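PDB 5C00: MdbA protein from Corynebacterium diphtheriae, which is a thiol-disulfide oxidoreductase of the DsbA family that probably forms disulfide bonds in exported proteins, and is needed for viability, pilus assembly, toxin production and virulence. Local coordinates for residues 29-34 / 166-171; 64-69 / 115-120; 92-97 / 160-165; 98-103 / 137-142. All coordinates share one frame; numbering follows the deposited sequence.

Interaction 1: 29-34 / 166-171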
loop_
_atom_site.group_PDB
_atom_site.type_symbol
_atom_site.label_atom_id
_atom_site.label_comp_id
_atom_site.label_asym_id
_atom_site.label_seq_id
_atom_site.Cartn_x
_atom_site.Cartn_y
_atom_site.Cartn_z
ATOM N N THR A 29 1.953 2.710 11.847
ATOM C CA THR A 29 1.554 3.606 12.913
ATOM C C THR A 29 0.172 4.161 12.626
ATOM O O THR A 29 -0.091 4.599 11.493
ATOM C CB THR A 29 2.551 4.776 13.038
ATOM O OG1 THR A 29 3.897 4.259 13.009
ATOM C CG2 THR A 29 2.325 5.511 14.395
ATOM N N ASP A 30 -0.708 4.173 13.644
ATOM C CA ASP A 30 -1.987 4.873 13.550
ATOM C C ASP A 30 -2.802 4.431 12.337
ATOM O O ASP A 30 -3.334 5.262 11.669
ATOM C CB ASP A 30 -1.805 6.394 13.512
ATOM C CG ASP A 30 -3.149 7.161 13.492
ATOM O OD1 ASP A 30 -4.130 6.730 14.141
ATOM O OD2 ASP A 30 -3.270 8.186 12.798
ATOM N N SER A 31 -2.865 3.120 12.108
ATOM C CA SER A 31 -3.571 2.502 10.958
ATOM C C SER A 31 -2.966 2.757 9.565
ATOM O O SER A 31 -3.574 2.385 8.573
ATOM C CB SER A 31 -5.041 2.891 10.918
ATOM O OG SER A 31 -5.667 2.723 12.178
ATOM N N ALA A 32 -1.798 3.382 9.501
ATOM C CA ALA A 32 -1.170 3.714 8.243
ATOM C C ALA A 32 0.105 2.941 8.111
ATOM O O ALA A 32 0.765 2.565 9.116
ATOM C CB ALA A 32 -0.860 5.187 8.167
ATOM N N ILE A 33 0.474 2.714 6.860
ATOM C CA ILE A 33 1.792 2.275 6.560
ATOM C C ILE A 33 2.512 3.541 6.155
ATOM O O ILE A 33 2.214 4.136 5.121
ATOM C CB ILE A 33 1.818 1.199 5.462
ATOM C CG1 ILE A 33 1.117 -0.072 5.942
ATOM C CG2 ILE A 33 3.260 0.914 5.056
ATOM C CD1 ILE A 33 0.589 -0.972 4.844
ATOM N N VAL A 34 3.474 3.933 6.970
ATOM C CA VAL A 34 4.131 5.204 6.809
ATOM C C VAL A 34 5.477 5.062 6.095
ATOM O O VAL A 34 6.308 4.266 6.508
ATOM C CB VAL A 34 4.319 5.894 8.191
ATOM C CG1 VAL A 34 4.760 7.340 7.994
ATOM C CG2 VAL A 34 3.022 5.885 8.982
ATOM N N ARG A 166 -8.240 -5.276 8.749
ATOM C CA ARG A 166 -9.663 -4.866 8.821
ATOM C C ARG A 166 -9.866 -3.726 9.816
ATOM O O ARG A 166 -10.616 -2.807 9.554
ATOM C CB ARG A 166 -10.508 -6.041 9.266
ATOM C CG ARG A 166 -10.629 -7.166 8.269
ATOM C CD ARG A 166 -11.269 -8.403 8.914
ATOM N NE ARG A 166 -11.201 -9.512 7.941
ATOM C CZ ARG A 166 -10.821 -10.752 8.173
ATOM N NH1 ARG A 166 -10.462 -11.165 9.395
ATOM N NH2 ARG A 166 -10.822 -11.612 7.151
ATOM N N LYS A 167 -9.233 -3.805 10.988
ATOM C CA LYS A 167 -9.326 -2.711 11.966
ATOM C C LYS A 167 -8.773 -1.415 11.377
ATOM O O LYS A 167 -9.399 -0.322 11.519
ATOM C CB LYS A 167 -8.614 -3.100 13.265
ATOM C CG LYS A 167 -8.092 -1.977 14.145
ATOM C CD LYS A 167 -7.492 -2.580 15.423
ATOM C CE LYS A 167 -6.240 -1.858 15.897
ATOM N NZ LYS A 167 -5.069 -2.787 16.057
ATOM N N PHE A 168 -7.629 -1.513 10.686
ATOM C CA PHE A 168 -7.047 -0.344 10.018
ATOM C C PHE A 168 -7.951 0.186 8.905
ATOM O O PHE A 168 -8.126 1.404 8.737
ATOM C CB PHE A 168 -5.698 -0.676 9.416
ATOM C CG PHE A 168 -4.609 -0.929 10.425
ATOM C CD1 PHE A 168 -4.866 -0.904 11.797
ATOM C CD2 PHE A 168 -3.345 -1.243 9.993
ATOM C CE1 PHE A 168 -3.846 -1.164 12.687
ATOM C CE2 PHE A 168 -2.329 -1.496 10.876
ATOM C CZ PHE A 168 -2.595 -1.475 12.233
ATOM N N ALA A 169 -8.474 -0.729 8.129
ATOM C CA ALA A 169 -9.329 -0.337 7.019
ATOM C C ALA A 169 -10.569 0.408 7.544
ATOM O O ALA A 169 -10.961 1.438 6.989
ATOM C CB ALA A 169 -9.729 -1.556 6.197
ATOM N N GLU A 170 -11.154 -0.094 8.635
ATOM C CA GLU A 170 -12.350 0.591 9.202
ATOM C C GLU A 170 -11.989 1.987 9.732
ATOM O O GLU A 170 -12.696 2.959 9.436
ATOM C CB GLU A 170 -13.036 -0.277 10.274
ATOM C CG GLU A 170 -14.471 0.127 10.608
ATOM C CD GLU A 170 -15.326 0.458 9.372
ATOM O OE1 GLU A 170 -15.422 -0.376 8.436
ATOM O OE2 GLU A 170 -15.894 1.570 9.332
ATOM N N ALA A 171 -10.891 2.105 10.476
ATOM C CA ALA A 171 -10.411 3.405 10.969
ATOM C C ALA A 171 -10.114 4.387 9.848
ATOM O O ALA A 171 -10.447 5.586 9.931
ATOM C CB ALA A 171 -9.185 3.254 11.840
#
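S31 lies on the ring of F168, and this one CH-pi contact carries most of the interaction. The CA of S31 stands 3.7 Å from the centroid of the F168 ring, 15° off the ring normal. The approach is therefore over the face, displaced toward the CG side, where S31 CA comes within 3.6 Å of F168 CG. The ring reaches the turn because F168 holds CG anti to its own carbonyl carbon (chi1 -69°). Its CB bond already points at 29-34.

The van der Waals contacts are few. S31 OG sits on the same face as S31 CA, above the rim, 3.7 Å from F168 CD1. One helical turn further on, A171 CB touches the hydroxyl oxygen, with S31 OG at 3.6 Å. The hydroxyl thus lies near both the ring rim and the alanine methyl.

No hydrogen bond joins 29-34 to 166-171. Backbone bonds instead shape the turn. A32 N donates to T29 O at 2.9 Å, and T29 N donates to A32 O at 3.0 Å. Just past the helical segment, N172 ND2 donates to S31 O, so the turn also has a polar link to the helix. D30 forms a salt bridge with R83 of strand 78-85, which ties the turn to the sheet.

T29 to A32 make a type I' turn, with D30 and S31 both at positive phi. It is the two-residue connection of a beta hairpin between strands 25-29 and 32-36, at one margin of the mixed sheet of this thioredoxin-like fold. Helix 162-180 packs against its tip.

Interaction 2: 64-69 / 115-120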
loop_
_atom_site.group_PDB
_atom_site.type_symbol
_atom_site.label_atom_id
_atom_site.label_comp_id
_atom_site.label_asym_id
_atom_site.label_seq_id
_atom_site.Cartn_x
_atom_site.Cartn_y
_atom_site.Cartn_z
ATOM N N VAL A 64 1.446 6.935 -12.479
ATOM C CA VAL A 64 1.872 8.301 -12.719
ATOM C C VAL A 64 2.666 8.884 -11.552
ATOM O O VAL A 64 3.630 9.577 -11.766
ATOM C CB VAL A 64 0.661 9.202 -13.036
ATOM C CG1 VAL A 64 1.071 10.665 -13.126
ATOM C CG2 VAL A 64 0.003 8.743 -14.339
ATOM N N THR A 65 2.255 8.648 -10.318
ATOM C CA THR A 65 2.813 9.395 -9.205
ATOM C C THR A 65 3.741 8.588 -8.287
ATOM O O THR A 65 4.426 9.190 -7.442
ATOM C CB THR A 65 1.707 10.078 -8.366
ATOM O OG1 THR A 65 0.876 9.112 -7.699
ATOM C CG2 THR A 65 0.838 10.948 -9.267
ATOM N N ASP A 66 3.780 7.255 -8.407
ATOM C CA ASP A 66 4.676 6.466 -7.529
ATOM C C ASP A 66 6.150 6.878 -7.645
ATOM O O ASP A 66 6.864 7.000 -6.656
ATOM C CB ASP A 66 4.560 4.965 -7.782
ATOM C CG ASP A 66 3.385 4.331 -7.059
ATOM O OD1 ASP A 66 2.683 4.969 -6.205
ATOM O OD2 ASP A 66 3.171 3.133 -7.339
ATOM N N GLY A 67 6.592 7.107 -8.869
ATOM C CA GLY A 67 7.961 7.503 -9.109
ATOM C C GLY A 67 8.327 8.814 -8.442
ATOM O O GLY A 67 9.252 8.854 -7.632
ATOM N N PRO A 68 7.617 9.892 -8.768
ATOM C CA PRO A 68 7.908 11.151 -8.104
ATOM C C PRO A 68 7.690 11.094 -6.613
ATOM O O PRO A 68 8.477 11.709 -5.869
ATOM C CB PRO A 68 6.933 12.149 -8.728
ATOM C CG PRO A 68 6.359 11.484 -9.907
ATOM C CD PRO A 68 6.663 10.036 -9.869
HETATM N N MSE A 69 6.680 10.345 -6.163
HETATM C CA MSE A 69 6.426 10.206 -4.716
HETATM C C MSE A 69 7.643 9.611 -4.060
HETATM O O MSE A 69 8.054 10.098 -3.016
HETATM C CB MSE A 69 5.188 9.345 -4.432
HETATM C CG MSE A 69 4.915 9.196 -2.927
HETATM SE SE MSE A 69 3.394 8.000 -2.623
HETATM C CE MSE A 69 4.390 6.385 -2.995
ATOM N N THR A 115 11.061 -4.898 -0.068
ATOM C CA THR A 115 10.078 -5.921 -0.444
ATOM C C THR A 115 8.648 -5.361 -0.464
ATOM O O THR A 115 7.902 -5.517 -1.437
ATOM C CB THR A 115 10.205 -7.128 0.528
ATOM O OG1 THR A 115 11.516 -7.674 0.366
ATOM C CG2 THR A 115 9.230 -8.196 0.181
ATOM N N TYR A 116 8.287 -4.633 0.599
ATOM C CA TYR A 116 6.979 -4.007 0.689
ATOM C C TYR A 116 6.710 -3.136 -0.523
ATOM O O TYR A 116 5.681 -3.267 -1.210
ATOM C CB TYR A 116 6.842 -3.173 1.940
ATOM C CG TYR A 116 5.567 -2.391 1.908
ATOM C CD1 TYR A 116 4.335 -3.018 2.108
ATOM C CD2 TYR A 116 5.561 -1.060 1.557
ATOM C CE1 TYR A 116 3.155 -2.316 1.995
ATOM C CE2 TYR A 116 4.382 -0.369 1.417
ATOM C CZ TYR A 116 3.191 -1.024 1.634
ATOM O OH TYR A 116 2.041 -0.328 1.533
ATOM N N TRP A 117 7.642 -2.250 -0.807
ATOM C CA TRP A 117 7.405 -1.341 -1.928
ATOM C C TRP A 117 7.166 -2.075 -3.260
ATOM O O TRP A 117 6.247 -1.764 -4.037
ATOM C CB TRP A 117 8.597 -0.412 -2.049
ATOM C CG TRP A 117 8.478 0.426 -3.207
ATOM C CD1 TRP A 117 9.129 0.290 -4.359
ATOM C CD2 TRP A 117 7.589 1.519 -3.358
ATOM N NE1 TRP A 117 8.720 1.250 -5.250
ATOM C CE2 TRP A 117 7.789 2.030 -4.648
ATOM C CE3 TRP A 117 6.652 2.141 -2.511
ATOM C CZ2 TRP A 117 7.076 3.113 -5.137
ATOM C CZ3 TRP A 117 5.940 3.235 -3.002
ATOM C CH2 TRP A 117 6.174 3.705 -4.297
ATOM N N ASN A 118 8.026 -3.049 -3.536
ATOM C CA ASN A 118 7.887 -3.793 -4.781
ATOM C C ASN A 118 6.662 -4.692 -4.816
ATOM O O ASN A 118 6.080 -4.894 -5.878
ATOM C CB ASN A 118 9.159 -4.585 -5.040
ATOM C CG ASN A 118 10.282 -3.679 -5.529
ATOM O OD1 ASN A 118 10.265 -3.222 -6.676
ATOM N ND2 ASN A 118 11.197 -3.340 -4.633
ATOM N N TYR A 119 6.265 -5.198 -3.654
ATOM C CA TYR A 119 5.081 -6.029 -3.527
ATOM C C TYR A 119 3.835 -5.218 -3.772
ATOM O O TYR A 119 2.992 -5.598 -4.577
ATOM C CB TYR A 119 5.042 -6.659 -2.161
ATOM C CG TYR A 119 4.010 -7.716 -1.979
ATOM C CD1 TYR A 119 4.034 -8.866 -2.724
ATOM C CD2 TYR A 119 3.034 -7.589 -1.049
ATOM C CE1 TYR A 119 3.116 -9.881 -2.542
ATOM C CE2 TYR A 119 2.091 -8.606 -0.870
ATOM C CZ TYR A 119 2.156 -9.759 -1.580
ATOM O OH TYR A 119 1.232 -10.781 -1.352
ATOM N N ARG A 120 3.740 -4.037 -3.173
ATOM C CA ARG A 120 2.622 -3.109 -3.442
ATOM C C ARG A 120 2.514 -2.795 -4.934
ATOM O O ARG A 120 1.399 -2.830 -5.499
ATOM C CB ARG A 120 2.807 -1.798 -2.641
ATOM C CG ARG A 120 1.883 -0.655 -3.078
ATOM C CD ARG A 120 2.076 0.582 -2.203
ATOM N NE ARG A 120 1.265 1.700 -2.704
ATOM C CZ ARG A 120 1.626 2.511 -3.711
ATOM N NH1 ARG A 120 2.765 2.326 -4.344
ATOM N NH2 ARG A 120 0.820 3.506 -4.129
#
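D66 OD1 is gripped by two nitrogens of the R120 guanidinium. R120 NH2 donates to D66 OD1 at 3.1 Å, with an N-H...O angle of 151°. This bond uses the syn lone pair of the oxygen, and the acceptor lies close to the guanidinium plane. R120 NH1 makes two weak bonds, to D66 OD1 at 3.2 Å and to D66 OD2 at 3.1 Å. The carboxylate and guanidinium are not coplanar but turned 55° apart. R120 spans the gap by running extended from CG to NE, with CG anti to the backbone N. E51 takes R120 NE, so two acidic residues hold the guanidinium.

Beside the ion pair, the selenomethionine M69 brings CE to the edge of the W117 indole, 3.5 Å from W117 CH2. The CB of D66 adds a looser contact with the same ring atom. W117 NE1 bonds to E20.

The two segments run nearly antiparallel (164°), with axes 13.1 Å apart, so long side chains do the bridging. Helix 56-74, which starts with a probable CxxC motif (C55, C58), is joined here to helix 113-125. M69 also meets strand 78-85 and helix 202-207, while Y116 packs on helix 96-109.

Interaction 3: 92-97 / 160-165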
loop_
_atom_site.group_PDB
_atom_site.type_symbol
_atom_site.label_atom_id
_atom_site.label_comp_id
_atom_site.label_asym_id
_atom_site.label_seq_id
_atom_site.Cartn_x
_atom_site.Cartn_y
_atom_site.Cartn_z
ATOM N N GLY A 92 -17.791 -6.822 2.619
ATOM C CA GLY A 92 -17.267 -8.113 3.057
ATOM C C GLY A 92 -15.924 -7.874 3.721
ATOM O O GLY A 92 -15.321 -6.810 3.557
ATOM N N ASP A 93 -15.487 -8.827 4.527
ATOM C CA ASP A 93 -14.235 -8.692 5.210
ATOM C C ASP A 93 -13.161 -9.657 4.712
ATOM O O ASP A 93 -12.156 -9.796 5.358
ATOM C CB ASP A 93 -14.430 -8.778 6.743
ATOM C CG ASP A 93 -14.702 -10.164 7.226
ATOM O OD1 ASP A 93 -14.868 -11.060 6.376
ATOM O OD2 ASP A 93 -14.725 -10.372 8.467
ATOM N N ASP A 94 -13.349 -10.312 3.575
ATOM C CA ASP A 94 -12.322 -11.248 3.093
ATOM C C ASP A 94 -12.343 -11.430 1.562
ATOM O O ASP A 94 -12.144 -12.538 1.064
ATOM C CB ASP A 94 -12.444 -12.589 3.821
ATOM C CG ASP A 94 -11.213 -13.456 3.694
ATOM O OD1 ASP A 94 -10.136 -13.020 3.298
ATOM O OD2 ASP A 94 -11.297 -14.617 4.051
ATOM N N GLY A 95 -12.526 -10.335 0.838
ATOM C CA GLY A 95 -12.359 -10.388 -0.601
ATOM C C GLY A 95 -10.993 -9.979 -1.049
ATOM O O GLY A 95 -10.043 -9.967 -0.306
ATOM N N ASN A 96 -10.889 -9.662 -2.327
ATOM C CA ASN A 96 -9.604 -9.409 -2.899
ATOM C C ASN A 96 -8.940 -8.221 -2.211
ATOM O O ASN A 96 -7.776 -8.247 -2.002
ATOM C CB ASN A 96 -9.761 -9.083 -4.374
ATOM C CG ASN A 96 -8.441 -8.929 -5.063
ATOM O OD1 ASN A 96 -7.768 -9.925 -5.342
ATOM N ND2 ASN A 96 -8.023 -7.701 -5.304
ATOM N N SER A 97 -9.688 -7.154 -1.899
ATOM C CA SER A 97 -9.079 -5.959 -1.299
ATOM C C SER A 97 -8.478 -6.303 0.070
ATOM O O SER A 97 -7.389 -5.833 0.446
ATOM C CB SER A 97 -10.145 -4.833 -1.153
ATOM O OG SER A 97 -10.673 -4.425 -2.440
ATOM N N GLY A 160 -2.699 -14.036 8.952
ATOM C CA GLY A 160 -2.310 -13.457 10.229
ATOM C C GLY A 160 -2.445 -11.955 10.396
ATOM O O GLY A 160 -2.660 -11.496 11.522
ATOM N N ALA A 161 -2.322 -11.172 9.321
ATOM C CA ALA A 161 -2.480 -9.759 9.455
ATOM C C ALA A 161 -3.908 -9.287 9.087
ATOM O O ALA A 161 -4.147 -8.096 9.036
ATOM C CB ALA A 161 -1.428 -9.003 8.627
ATOM N N LYS A 162 -4.845 -10.193 8.842
ATOM C CA LYS A 162 -6.175 -9.779 8.365
ATOM C C LYS A 162 -6.970 -9.040 9.403
ATOM O O LYS A 162 -7.598 -8.027 9.129
ATOM C CB LYS A 162 -6.981 -10.965 7.857
ATOM C CG LYS A 162 -6.445 -11.519 6.535
ATOM C CD LYS A 162 -7.463 -12.435 5.888
ATOM C CE LYS A 162 -6.927 -13.099 4.640
ATOM N NZ LYS A 162 -7.769 -14.245 4.254
ATOM N N GLU A 163 -6.945 -9.545 10.628
ATOM C CA GLU A 163 -7.716 -8.901 11.656
ATOM C C GLU A 163 -7.265 -7.447 11.844
ATOM O O GLU A 163 -8.083 -6.547 11.941
ATOM C CB GLU A 163 -7.639 -9.716 12.961
ATOM C CG GLU A 163 -8.274 -11.118 12.875
ATOM C CD GLU A 163 -7.405 -12.180 12.154
ATOM O OE1 GLU A 163 -6.190 -11.942 11.836
ATOM O OE2 GLU A 163 -7.956 -13.292 11.900
ATOM N N ASP A 164 -5.968 -7.210 11.935
ATOM C CA ASP A 164 -5.486 -5.840 12.046
ATOM C C ASP A 164 -5.687 -5.020 10.780
ATOM O O ASP A 164 -6.074 -3.831 10.827
ATOM C CB ASP A 164 -4.053 -5.806 12.478
ATOM C CG ASP A 164 -3.910 -5.909 13.984
ATOM O OD1 ASP A 164 -4.894 -5.743 14.682
ATOM O OD2 ASP A 164 -2.805 -6.158 14.450
ATOM N N PHE A 165 -5.526 -5.647 9.638
ATOM C CA PHE A 165 -5.833 -4.945 8.406
ATOM C C PHE A 165 -7.294 -4.420 8.391
ATOM O O PHE A 165 -7.536 -3.296 8.032
ATOM C CB PHE A 165 -5.640 -5.832 7.207
ATOM C CG PHE A 165 -6.057 -5.158 5.957
ATOM C CD1 PHE A 165 -5.175 -4.279 5.320
ATOM C CD2 PHE A 165 -7.285 -5.372 5.443
ATOM C CE1 PHE A 165 -5.577 -3.594 4.198
ATOM C CE2 PHE A 165 -7.679 -4.712 4.307
ATOM C CZ PHE A 165 -6.823 -3.811 3.709
#
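The contact belongs to the helical part of the thioredoxin-like fold, which in DsbA-type proteins is inserted into the thioredoxin core. It joins the loop before helix 96-109 to the first turn of helix 162-180. A salt bridge is its main element. K162 NZ donates to D94 OD1 at 2.8 Å. The ammonium meets this oxygen on the syn side, 23° out of the carboxylate plane. The other carboxylate oxygen is further off, with D94 OD2 at 3.6 Å from K162 NZ. The two side chains cross at about a right angle. K162 reaches across with a chain extended beyond CG, and its last methylenes pass by the acceptor, K162 CE lying 3.5 Å from D94 OD1. The aspartate turns its carboxylate to the lysine by holding CG anti to the backbone N (chi1 -163°).

K162 NZ is shared. Its strongest partner is D136, through a salt bridge to OD2, and D94 is the other. D94 OD1 in turn also takes K99 NZ. The lysine is buried, so two acidic groups probably keep it charged.

The second point of contact is looser. The ring of F165 brings CZ to 3.9 Å from the carbonyl oxygen of S97, at an oblique angle to the ring. The hydroxyl of S97 is engaged by D52 and S54.

F165 packs on T98, A102 and L105, along one flank of helix 96-109. K162 touches A102 there as well, while R166 in the next turn bonds to D93 O. The start of helix 162-180 thus lies along the first two to three turns of helix 96-109.

Interaction 4: 98-103 / 137-142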
loop_
_atom_site.group_PDB
_atom_site.type_symbol
_atom_site.label_atom_id
_atom_site.label_comp_id
_atom_site.label_asym_id
_atom_site.label_seq_id
_atom_site.Cartn_x
_atom_site.Cartn_y
_atom_site.Cartn_z
ATOM N N THR A 98 -9.175 -7.139 0.814
ATOM C CA THR A 98 -8.647 -7.582 2.120
ATOM C C THR A 98 -7.477 -8.528 1.982
ATOM O O THR A 98 -6.492 -8.400 2.705
ATOM C CB THR A 98 -9.730 -8.201 3.012
ATOM O OG1 THR A 98 -10.773 -7.246 3.198
ATOM C CG2 THR A 98 -9.110 -8.597 4.409
ATOM N N LYS A 99 -7.587 -9.511 1.101
ATOM C CA LYS A 99 -6.476 -10.455 0.896
ATOM C C LYS A 99 -5.171 -9.759 0.468
ATOM O O LYS A 99 -4.086 -9.994 1.040
ATOM C CB LYS A 99 -6.877 -11.540 -0.091
ATOM C CG LYS A 99 -7.817 -12.564 0.487
ATOM C CD LYS A 99 -8.214 -13.595 -0.570
ATOM C CE LYS A 99 -8.959 -14.763 0.083
ATOM N NZ LYS A 99 -10.318 -14.380 0.529
ATOM N N ALA A 100 -5.267 -8.860 -0.504
ATOM C CA ALA A 100 -4.122 -8.118 -1.011
ATOM C C ALA A 100 -3.605 -7.159 0.065
ATOM O O ALA A 100 -2.399 -7.065 0.324
ATOM C CB ALA A 100 -4.555 -7.346 -2.257
ATOM N N GLY A 101 -4.527 -6.432 0.696
ATOM C CA GLY A 101 -4.167 -5.423 1.672
ATOM C C GLY A 101 -3.550 -6.052 2.902
ATOM O O GLY A 101 -2.548 -5.568 3.415
ATOM N N ALA A 102 -4.092 -7.173 3.350
ATOM C CA ALA A 102 -3.531 -7.818 4.531
ATOM C C ALA A 102 -2.185 -8.525 4.229
ATOM O O ALA A 102 -1.315 -8.581 5.103
ATOM C CB ALA A 102 -4.519 -8.789 5.087
ATOM N N ALA A 103 -1.995 -9.016 3.001
ATOM C CA ALA A 103 -0.694 -9.589 2.577
ATOM C C ALA A 103 0.394 -8.504 2.572
ATOM O O ALA A 103 1.459 -8.665 3.156
ATOM C CB ALA A 103 -0.804 -10.240 1.219
ATOM N N ASN A 137 -2.636 -18.209 -0.583
ATOM C CA ASN A 137 -1.370 -18.890 -0.844
ATOM C C ASN A 137 -0.692 -18.283 -2.063
ATOM O O ASN A 137 0.520 -18.382 -2.187
ATOM C CB ASN A 137 -1.561 -20.395 -0.999
ATOM C CG ASN A 137 -1.742 -21.099 0.335
ATOM O OD1 ASN A 137 -0.908 -21.024 1.226
ATOM N ND2 ASN A 137 -2.827 -21.772 0.473
ATOM N N ASP A 138 -1.479 -17.670 -2.967
ATOM C CA ASP A 138 -0.914 -16.974 -4.109
ATOM C C ASP A 138 -0.260 -15.703 -3.652
ATOM O O ASP A 138 0.885 -15.412 -4.019
ATOM C CB ASP A 138 -1.995 -16.717 -5.150
ATOM C CG ASP A 138 -2.634 -18.014 -5.630
ATOM O OD1 ASP A 138 -1.946 -18.817 -6.359
ATOM O OD2 ASP A 138 -3.789 -18.281 -5.252
ATOM N N PHE A 139 -0.958 -14.914 -2.840
ATOM C CA PHE A 139 -0.326 -13.725 -2.296
ATOM C C PHE A 139 0.964 -14.065 -1.541
ATOM O O PHE A 139 1.969 -13.321 -1.589
ATOM C CB PHE A 139 -1.306 -12.977 -1.409
ATOM C CG PHE A 139 -2.410 -12.309 -2.183
ATOM C CD1 PHE A 139 -2.167 -11.121 -2.846
ATOM C CD2 PHE A 139 -3.673 -12.853 -2.255
ATOM C CE1 PHE A 139 -3.166 -10.496 -3.578
ATOM C CE2 PHE A 139 -4.689 -12.231 -2.974
ATOM C CZ PHE A 139 -4.439 -11.039 -3.618
ATOM N N ALA A 140 0.950 -15.161 -0.807
ATOM C CA ALA A 140 2.136 -15.553 -0.036
ATOM C C ALA A 140 3.309 -15.971 -0.917
ATOM O O ALA A 140 4.441 -15.603 -0.657
ATOM C CB ALA A 140 1.786 -16.669 0.926
ATOM N N ASP A 141 3.034 -16.733 -1.965
ATOM C CA ASP A 141 4.116 -17.230 -2.825
ATOM C C ASP A 141 4.815 -15.994 -3.412
ATOM O O ASP A 141 6.040 -15.957 -3.555
ATOM C CB ASP A 141 3.598 -18.090 -3.959
ATOM C CG ASP A 141 3.454 -19.567 -3.594
ATOM O OD1 ASP A 141 3.446 -19.951 -2.398
ATOM O OD2 ASP A 141 3.359 -20.365 -4.566
ATOM N N VAL A 142 4.016 -15.016 -3.848
ATOM C CA VAL A 142 4.559 -13.853 -4.518
ATOM C C VAL A 142 5.391 -13.001 -3.565
ATOM O O VAL A 142 6.475 -12.520 -3.928
ATOM C CB VAL A 142 3.477 -13.029 -5.249
ATOM C CG1 VAL A 142 4.066 -11.740 -5.806
ATOM C CG2 VAL A 142 2.939 -13.850 -6.390
#
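The phenyl ring of F139 lies with one face against the backbone of helix 96-109. K99 C stands 4.2 Å above the plane, over the ring centre, and A100 N stands 3.9 Å above it, nearer the rim. The CA of A100 makes an off-centre CH-pi contact, 30° from the ring normal, and comes within 3.6 Å of F139 CE1. A100 CB follows, 3.7 Å from F139 CE1. Over the same face, toward the CE2 side, K99 CB lies 3.7 Å from F139 CE2. F139 holds CG anti to its carbonyl carbon (chi1 -71°), which carries the ring across to the K99-A100 peptide.

Helices 96-109 and 136-145 belong to the helical part of the DsbA-type thioredoxin fold. Their segments run in roughly the same direction, crossing at -32° with axes 10.0 Å apart. The backbones come nearest at A103 and F139, whose CA atoms are 6.4 Å apart; there A103 CB meets F139 CB at 3.8 Å.

K99 starts toward F139, but its chain turns away and its NZ forms a salt bridge with D94. Y119 of helix 113-125 donates its hydroxyl to F139 O, and L123 of that helix touches the F139 side chain.

Interactions 3 and 4 lie closest together, with centres about 10 Å apart. They share helix 96-109, and D94 and K99 join them by a salt bridge. Interactions 1 and 3 share helix 162-180, their centres about 12 Å apart. Interaction 2 lies across the chain's centre from interactions 1 and 3, about 22 Å from interaction 3 between centres and without touching it; it meets interaction 4 through Y119 and interaction 1 through Y116. Along the chain, interaction 1 encloses the other three, and interaction 4 is nested inside interaction 3. Interaction 2 alternates with both 3 and 4. Together they tie the helical part to the hairpin and to the helix of the probable CxxC motif.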